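Local atomic coordinates of acyl carrier protein (Leishmania major, PDB entry 5ZWT), a protein that probably carries growing acyl chains on a phosphopantetheine arm during fatty acid biosynthesis. Residues 23-35 and 62-74. The protein carries 1 engineered substitution. Sequence-based numbering, arbitrary orientation.
Sequences ASKVTPESHFVKD and DAEKIQSIPDAVE
Ser30 and Phe32 each share one backbone hydrogen bond with residues 67-69, where helix 69-78 begins. Ile69 N donates to Ser30 O at 2.8 Å, almost in line with the carbonyl (170°). Phe32 N donates to Gln67 O at 2.9 Å, tilted 31° from the carbonyl plane. The two bonds flank a single beta bridge between His31 and Ser68. Ser68 CB sits over one face of the His31 imidazole, 4.0 Å from its centroid, a CH-pi contact. Lys34 CE covers the opposite face, so the ring is sandwiched. The Phe32 ring lays one face on the Gln67-Ser68 peptide. Its CE2 reaches Ile66 CG2 and its CE1 reaches Ile69 CG1, each at 4.0 Å. With CG1 anti to the carbonyl carbon and the chain extended beyond it (chi2 -169°), Ile69 brings CD1 to Val26 CG1, 3.7 Å away, the two side chains crossing at about a right angle. Pro70 CG lies against Glu29 OE2 at 3.5 Å.

Further bonds set these groups in place. Ser68 is the N-cap of helix 69-78, and its OG accepts from Asp71 N at 3.1 Å. Asp71 OD2 in turn takes the Gln67 N-H on its anti lone pair. In the loop, Asp35 OD2 accepts from His31 N, and Ser30 OG accepts from Thr27 N. Thr27 OG1 forms an ST turn with Glu29 N. Phe32 also packs on Val43 and Val46 of helix 40-53, and Val26 on Leu12 and Val15 of helix 3-16.

Two nearly straight N-H...O bonds, with Ser68 and Asp71, thus satisfy backbone polar groups where loop meets helix start, while Phe32, Val26 and Ile69 fill the apolar side.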
# COMPACT_ATOMS: atom_id res chain seq x y z
N ALA A 23 14.14 -7.35 -15.82
CA ALA A 23 13.30 -6.33 -15.19
C ALA A 23 12.75 -5.34 -16.19
O ALA A 23 11.66 -4.78 -15.98
CB ALA A 23 14.09 -5.59 -14.11
N SER A 24 13.48 -5.07 -17.27
CA SER A 24 13.04 -4.06 -18.22
C SER A 24 11.77 -4.46 -18.97
O SER A 24 11.14 -3.58 -19.57
CB SER A 24 14.16 -3.73 -19.21
OG SER A 24 14.41 -4.82 -20.05
N LYS A 25 11.40 -5.74 -18.98
CA LYS A 25 10.20 -6.17 -19.69
C LYS A 25 8.94 -6.22 -18.84
O LYS A 25 7.84 -6.43 -19.38
CB LYS A 25 10.42 -7.56 -20.31
CG LYS A 25 11.68 -7.68 -21.14
CD LYS A 25 11.75 -9.05 -21.79
CE LYS A 25 10.59 -9.22 -22.76
NZ LYS A 25 10.78 -8.43 -24.01
N VAL A 26 9.05 -5.99 -17.53
CA VAL A 26 7.96 -6.18 -16.58
C VAL A 26 7.01 -4.98 -16.61
O VAL A 26 7.43 -3.86 -16.33
CB VAL A 26 8.54 -6.39 -15.17
CG1 VAL A 26 7.46 -6.38 -14.10
CG2 VAL A 26 9.33 -7.70 -15.12
N THR A 27 5.72 -5.22 -16.85
CA THR A 27 4.68 -4.21 -16.72
C THR A 27 3.60 -4.73 -15.79
O THR A 27 3.61 -5.90 -15.41
CB THR A 27 4.04 -3.86 -18.08
OG1 THR A 27 3.18 -4.94 -18.51
CG2 THR A 27 5.08 -3.65 -19.12
N PRO A 28 2.65 -3.87 -15.39
CA PRO A 28 1.49 -4.38 -14.63
C PRO A 28 0.66 -5.44 -15.35
O PRO A 28 -0.19 -6.06 -14.70
CB PRO A 28 0.65 -3.12 -14.39
CG PRO A 28 1.59 -1.96 -14.55
CD PRO A 28 2.78 -2.40 -15.32
N GLU A 29 0.89 -5.71 -16.64
CA GLU A 29 0.14 -6.75 -17.34
C GLU A 29 1.00 -7.94 -17.76
O GLU A 29 0.53 -8.77 -18.53
CB GLU A 29 -0.57 -6.17 -18.57
CG GLU A 29 -1.24 -4.83 -18.26
CD GLU A 29 -2.66 -5.01 -17.75
OE1 GLU A 29 -3.27 -4.04 -17.27
OE2 GLU A 29 -3.12 -6.18 -17.74
N SER A 30 2.23 -8.06 -17.26
CA SER A 30 3.12 -9.11 -17.73
C SER A 30 2.58 -10.48 -17.36
O SER A 30 2.19 -10.72 -16.20
CB SER A 30 4.52 -8.92 -17.15
OG SER A 30 5.11 -7.75 -17.68
N HIS A 31 2.54 -11.37 -18.34
CA HIS A 31 2.25 -12.78 -18.12
C HIS A 31 3.56 -13.51 -17.93
O HIS A 31 4.50 -13.33 -18.71
CB HIS A 31 1.48 -13.38 -19.31
CG HIS A 31 0.07 -12.90 -19.44
ND1 HIS A 31 -1.02 -13.74 -19.31
CD2 HIS A 31 -0.43 -11.67 -19.72
CE1 HIS A 31 -2.13 -13.05 -19.48
NE2 HIS A 31 -1.80 -11.79 -19.74
N PHE A 32 3.62 -14.35 -16.89
CA PHE A 32 4.90 -14.91 -16.50
C PHE A 32 5.54 -15.68 -17.65
O PHE A 32 6.73 -15.50 -17.94
CB PHE A 32 4.73 -15.81 -15.27
CG PHE A 32 4.30 -15.08 -14.03
CD1 PHE A 32 4.58 -13.74 -13.86
CD2 PHE A 32 3.62 -15.75 -13.02
CE1 PHE A 32 4.17 -13.05 -12.72
CE2 PHE A 32 3.23 -15.08 -11.86
CZ PHE A 32 3.51 -13.73 -11.72
N VAL A 33 4.75 -16.47 -18.38
CA VAL A 33 5.30 -17.33 -19.42
C VAL A 33 5.40 -16.61 -20.76
O VAL A 33 6.49 -16.50 -21.33
CB VAL A 33 4.45 -18.61 -19.55
CG1 VAL A 33 4.99 -19.48 -20.67
CG2 VAL A 33 4.41 -19.37 -18.26
N LYS A 34 4.29 -16.07 -21.27
CA LYS A 34 4.38 -15.53 -22.63
C LYS A 34 5.16 -14.23 -22.71
O LYS A 34 5.81 -13.98 -23.72
CB LYS A 34 2.98 -15.36 -23.25
CG LYS A 34 1.96 -14.58 -22.46
CD LYS A 34 0.68 -14.36 -23.29
CE LYS A 34 -0.42 -13.63 -22.51
NZ LYS A 34 -0.42 -12.14 -22.69
N ASP A 35 5.23 -13.45 -21.62
CA ASP A 35 5.94 -12.17 -21.64
C ASP A 35 7.30 -12.22 -20.97
O ASP A 35 8.23 -11.58 -21.46
CB ASP A 35 5.14 -11.05 -20.94
CG ASP A 35 3.85 -10.72 -21.65
OD1 ASP A 35 3.89 -10.48 -22.87
OD2 ASP A 35 2.80 -10.66 -20.96
N ASP A 62 -5.17 -21.67 -5.17
CA ASP A 62 -5.10 -20.31 -5.69
C ASP A 62 -3.73 -19.95 -6.26
O ASP A 62 -3.65 -19.07 -7.12
CB ASP A 62 -5.43 -19.29 -4.61
CG ASP A 62 -6.76 -19.52 -3.95
OD1 ASP A 62 -7.78 -19.58 -4.66
OD2 ASP A 62 -6.79 -19.62 -2.71
N ALA A 63 -2.66 -20.63 -5.82
CA ALA A 63 -1.35 -20.37 -6.41
C ALA A 63 -1.29 -20.82 -7.87
O ALA A 63 -0.66 -20.15 -8.70
CB ALA A 63 -0.26 -21.05 -5.57
N GLU A 64 -1.95 -21.93 -8.21
CA GLU A 64 -1.92 -22.42 -9.58
C GLU A 64 -2.54 -21.43 -10.56
O GLU A 64 -2.17 -21.41 -11.74
CB GLU A 64 -2.67 -23.76 -9.70
CG GLU A 64 -2.15 -24.90 -8.82
CD GLU A 64 -3.05 -26.15 -8.88
OE1 GLU A 64 -4.15 -26.07 -9.47
OE2 GLU A 64 -2.65 -27.20 -8.34
N LYS A 65 -3.49 -20.62 -10.10
CA LYS A 65 -4.15 -19.66 -10.98
C LYS A 65 -3.30 -18.42 -11.25
O LYS A 65 -3.60 -17.69 -12.20
CB LYS A 65 -5.49 -19.25 -10.38
N ILE A 66 -2.25 -18.19 -10.47
CA ILE A 66 -1.43 -16.98 -10.58
C ILE A 66 -0.42 -17.19 -11.70
O ILE A 66 0.61 -17.84 -11.50
CB ILE A 66 -0.74 -16.65 -9.25
CG1 ILE A 66 -1.77 -16.53 -8.11
CG2 ILE A 66 0.04 -15.37 -9.39
CD1 ILE A 66 -1.20 -16.03 -6.78
N GLN A 67 -0.69 -16.63 -12.88
CA GLN A 67 0.20 -16.78 -14.03
C GLN A 67 0.60 -15.45 -14.65
O GLN A 67 1.21 -15.43 -15.73
CB GLN A 67 -0.45 -17.68 -15.10
CG GLN A 67 -0.68 -19.11 -14.66
CD GLN A 67 0.62 -19.86 -14.44
OE1 GLN A 67 1.63 -19.57 -15.09
NE2 GLN A 67 0.60 -20.86 -13.56
N SER A 68 0.27 -14.34 -14.02
CA SER A 68 0.57 -13.02 -14.55
C SER A 68 0.57 -12.06 -13.38
O SER A 68 0.07 -12.37 -12.30
CB SER A 68 -0.45 -12.59 -15.60
OG SER A 68 -1.70 -12.33 -14.96
N ILE A 69 1.08 -10.85 -13.62
CA ILE A 69 1.04 -9.84 -12.57
C ILE A 69 -0.40 -9.43 -12.26
O ILE A 69 -0.73 -9.27 -11.08
CB ILE A 69 1.96 -8.66 -12.91
CG1 ILE A 69 3.42 -9.16 -12.82
CG2 ILE A 69 1.70 -7.47 -11.98
CD1 ILE A 69 4.46 -8.06 -12.86
N PRO A 70 -1.29 -9.24 -13.25
CA PRO A 70 -2.70 -9.02 -12.88
C PRO A 70 -3.27 -10.14 -12.01
O PRO A 70 -3.98 -9.85 -11.05
CB PRO A 70 -3.41 -8.91 -14.24
CG PRO A 70 -2.37 -8.42 -15.18
CD PRO A 70 -1.05 -8.98 -14.68
N ASP A 71 -2.96 -11.40 -12.31
CA ASP A 71 -3.47 -12.49 -11.47
C ASP A 71 -3.01 -12.31 -10.03
O ASP A 71 -3.80 -12.45 -9.08
CB ASP A 71 -3.01 -13.86 -11.99
CG ASP A 71 -3.64 -14.25 -13.32
OD1 ASP A 71 -4.68 -13.66 -13.70
OD2 ASP A 71 -3.11 -15.20 -13.96
N ALA A 72 -1.72 -12.00 -9.84
CA ALA A 72 -1.18 -11.84 -8.49
C ALA A 72 -1.80 -10.65 -7.78
O ALA A 72 -2.17 -10.75 -6.60
CB ALA A 72 0.34 -11.66 -8.54
N VAL A 73 -1.91 -9.51 -8.46
CA VAL A 73 -2.41 -8.30 -7.81
C VAL A 73 -3.88 -8.45 -7.46
O VAL A 73 -4.31 -8.07 -6.36
CB VAL A 73 -2.14 -7.08 -8.70
CG1 VAL A 73 -2.81 -5.86 -8.12
CG2 VAL A 73 -0.63 -6.83 -8.80
N GLU A 74 -4.68 -9.03 -8.36
CA GLU A 74 -6.10 -9.23 -8.08
C GLU A 74 -6.30 -10.13 -6.87
O GLU A 74 -7.16 -9.86 -6.01
CB GLU A 74 -6.81 -9.82 -9.30
CG GLU A 74 -7.02 -8.84 -10.45
CD GLU A 74 -7.41 -9.54 -11.74
OE1 GLU A 74 -7.04 -9.04 -12.83
OE2 GLU A 74 -8.07 -10.59 -11.66